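Long-range contact in alkaline serine protease (Pseudoalteromonas sp., PDB 1Y9Z), which probably hydrolyses peptide bonds as a cold-adapted, subtilisin-like serine protease of an Antarctic bacterium: residues Q20-R24 against W383-P387. Numbering follows the deposited sequence.
Sequences QAGNR and WSYHP
In this subtilisin-like α/β domain a cation-pi contact between Arg24 and Trp383 joins the 3-10 turn that leads into strand 25-30 to the C-terminal end of helix 368-385. The Arg24 CZ lies 4.4 Å from the centroid of the five-membered ring of Trp383, almost on the ring normal. The guanidinium is not laid flat on the indole: the two planes stand 68° apart, and Arg24 NH2 sits over the ring face, 3.2 Å from Trp383 CE2. The bend at chi2 (-68°) sets CD over the same five-membered ring in a CH-pi contact, and a second at chi3 (78°) turns Arg24 NE back to the carbonyl of the preceding residue, Asn23 O, at 2.8 Å. Pro387 CB packs over one face of the guanidinium, 3.8 Å from Arg24 NH1. A leucine in place of Arg24 would probably leave the indole face without its cation and Asn23 O without the NE donor. Beside this pair, Ser384 CB rests 3.6 Å from Ala21 CA, while a water accepts from Gln20 N and donates to Ser384 OG, which is also hydrogen-bonded to Leu381 O. Trp383 NE1 is hydrogen-bonded to Cys389 O, and the ring touches Ala391 and Val394 of helix 391-401. Helix 421-430 meets Tyr385 and His386, and Asn92 ND2, at the start of strand 92-100, is hydrogen-bonded to Arg24 O just before strand 25-30.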
ATOM      1  N   GLN A  20      12.888   8.075 -19.338  1.00 13.29           N
ATOM      2  CA  GLN A  20      12.361   7.584 -20.609  1.00 15.35           C
ATOM      3  C   GLN A  20      10.943   7.028 -20.506  1.00 14.64           C
ATOM      4  O   GLN A  20      10.412   6.488 -21.480  1.00 15.45           O
ATOM      5  CB  GLN A  20      13.284   6.504 -21.179  1.00 17.47           C
ATOM      6  CG  GLN A  20      14.726   6.956 -21.374  1.00 20.97           C
ATOM      7  CD  GLN A  20      14.834   8.224 -22.201  1.00 23.28           C
ATOM      8  OE1 GLN A  20      14.369   8.280 -23.341  1.00 26.37           O
ATOM      9  NE2 GLN A  20      15.450   9.252 -21.629  1.00 24.08           N
ATOM     10  N   ALA A  21      10.325   7.173 -19.338  1.00 13.51           N
ATOM     11  CA  ALA A  21       8.974   6.655 -19.125  1.00 12.65           C
ATOM     12  C   ALA A  21       7.924   7.300 -20.024  1.00 13.66           C
ATOM     13  O   ALA A  21       6.783   6.839 -20.082  1.00 13.54           O
ATOM     14  CB  ALA A  21       8.582   6.811 -17.662  1.00 13.69           C
ATOM     15  N   GLY A  22       8.308   8.361 -20.725  1.00 13.20           N
ATOM     16  CA  GLY A  22       7.380   9.021 -21.623  1.00 13.19           C
ATOM     17  C   GLY A  22       7.042   8.131 -22.806  1.00 12.69           C
ATOM     18  O   GLY A  22       6.104   8.415 -23.555  1.00 13.17           O
ATOM     19  N   ASN A  23       7.801   7.053 -22.991  1.00 12.42           N
ATOM     20  CA  ASN A  23       7.522   6.149 -24.099  1.00 12.03           C
ATOM     21  C   ASN A  23       6.545   5.050 -23.687  1.00 12.29           C
ATOM     22  O   ASN A  23       6.181   4.197 -24.495  1.00 11.98           O
ATOM     23  CB  ASN A  23       8.829   5.562 -24.678  1.00 12.18           C
ATOM     24  CG  ASN A  23       9.559   4.626 -23.720  1.00 14.61           C
ATOM     25  OD1 ASN A  23      10.789   4.511 -23.774  1.00 15.11           O
ATOM     26  ND2 ASN A  23       8.818   3.934 -22.870  1.00 14.07           N
ATOM     27  N   ARG A  24       6.111   5.095 -22.428  1.00 12.28           N
ATOM     28  CA  ARG A  24       5.162   4.123 -21.883  1.00 11.47           C
ATOM     29  C   ARG A  24       3.892   4.816 -21.388  1.00 11.04           C
ATOM     30  O   ARG A  24       3.901   6.001 -21.049  1.00 11.30           O
ATOM     31  CB  ARG A  24       5.765   3.372 -20.684  1.00 12.32           C
ATOM     32  CG  ARG A  24       7.024   2.554 -20.942  1.00 13.86           C
ATOM     33  CD  ARG A  24       6.759   1.349 -21.829  1.00 14.55           C
ATOM     34  NE  ARG A  24       6.652   1.724 -23.233  1.00 14.00           N
ATOM     35  CZ  ARG A  24       6.270   0.898 -24.199  1.00 14.69           C
ATOM     36  NH1 ARG A  24       6.204   1.326 -25.452  1.00 16.67           N
ATOM     37  NH2 ARG A  24       5.947  -0.357 -23.915  1.00 14.88           N
ATOM     38  N   TRP A 383      10.175  -1.295 -18.271  1.00 12.61           N
ATOM     39  CA  TRP A 383       9.841  -1.396 -19.684  1.00 11.81           C
ATOM     40  C   TRP A 383      10.291  -0.162 -20.469  1.00 12.49           C
ATOM     41  O   TRP A 383      10.626  -0.264 -21.648  1.00 12.98           O
ATOM     42  CB  TRP A 383       8.330  -1.581 -19.846  1.00 11.18           C
ATOM     43  CG  TRP A 383       7.902  -2.235 -21.128  1.00 11.74           C
ATOM     44  CD1 TRP A 383       8.685  -2.543 -22.209  1.00 11.94           C
ATOM     45  CD2 TRP A 383       6.578  -2.666 -21.458  1.00 11.54           C
ATOM     46  NE1 TRP A 383       7.926  -3.142 -23.188  1.00 12.92           N
ATOM     47  CE2 TRP A 383       6.629  -3.230 -22.753  1.00 12.14           C
ATOM     48  CE3 TRP A 383       5.350  -2.632 -20.781  1.00 11.96           C
ATOM     49  CZ2 TRP A 383       5.498  -3.756 -23.387  1.00 12.07           C
ATOM     50  CZ3 TRP A 383       4.225  -3.156 -21.413  1.00 12.12           C
ATOM     51  CH2 TRP A 383       4.309  -3.709 -22.704  1.00 11.88           C
ATOM     52  N   SER A 384      10.305   1.001 -19.821  1.00 12.69           N
ATOM     53  CA  SER A 384      10.705   2.230 -20.505  1.00 12.78           C
ATOM     54  C   SER A 384      12.151   2.184 -20.991  1.00 13.53           C
ATOM     55  O   SER A 384      12.519   2.910 -21.917  1.00 13.65           O
ATOM     56  CB  SER A 384      10.497   3.455 -19.604  1.00 12.58           C
ATOM     57  OG  SER A 384      11.463   3.530 -18.570  1.00 11.60           O
ATOM     58  N   TYR A 385      12.969   1.338 -20.370  1.00 14.05           N
ATOM     59  CA  TYR A 385      14.367   1.204 -20.775  1.00 14.90           C
ATOM     60  C   TYR A 385      14.478   0.313 -22.008  1.00 15.43           C
ATOM     61  O   TYR A 385      15.469   0.370 -22.741  1.00 16.66           O
ATOM     62  CB  TYR A 385      15.218   0.588 -19.661  1.00 15.09           C
ATOM     63  CG  TYR A 385      15.612   1.521 -18.534  1.00 16.38           C
ATOM     64  CD1 TYR A 385      14.754   1.764 -17.462  1.00 17.28           C
ATOM     65  CD2 TYR A 385      16.871   2.125 -18.516  1.00 16.70           C
ATOM     66  CE1 TYR A 385      15.142   2.576 -16.394  1.00 17.41           C
ATOM     67  CE2 TYR A 385      17.268   2.940 -17.457  1.00 17.68           C
ATOM     68  CZ  TYR A 385      16.403   3.160 -16.399  1.00 16.96           C
ATOM     69  OH  TYR A 385      16.807   3.946 -15.340  1.00 19.02           O
ATOM     70  N   HIS A 386      13.461  -0.515 -22.229  1.00 14.76           N
ATOM     71  CA  HIS A 386      13.449  -1.434 -23.363  1.00 15.54           C
ATOM     72  C   HIS A 386      12.051  -1.579 -23.951  1.00 15.44           C
ATOM     73  O   HIS A 386      11.452  -2.652 -23.892  1.00 14.12           O
ATOM     74  CB  HIS A 386      13.959  -2.805 -22.918  1.00 16.53           C
ATOM     75  CG  HIS A 386      15.383  -2.794 -22.455  1.00 18.19           C
ATOM     76  ND1 HIS A 386      16.444  -2.652 -23.322  1.00 19.90           N
ATOM     77  CD2 HIS A 386      15.918  -2.878 -21.214  1.00 18.87           C
ATOM     78  CE1 HIS A 386      17.573  -2.652 -22.636  1.00 18.97           C
ATOM     79  NE2 HIS A 386      17.281  -2.788 -21.355  1.00 20.57           N
ATOM     80  N   PRO A 387      11.520  -0.498 -24.541  1.00 15.53           N
ATOM     81  CA  PRO A 387      10.184  -0.508 -25.140  1.00 15.99           C
ATOM     82  C   PRO A 387      10.029  -1.452 -26.327  1.00 18.28           C
ATOM     83  O   PRO A 387       8.912  -1.700 -26.785  1.00 19.14           O
ATOM     84  CB  PRO A 387       9.975   0.953 -25.525  1.00 15.99           C
ATOM     85  CG  PRO A 387      11.363   1.405 -25.857  1.00 16.38           C
ATOM     86  CD  PRO A 387      12.165   0.814 -24.725  1.00 16.20           C
TER
HETATM   87  O   HOH W   1      13.075   5.664 -17.857  1.00 14.74           O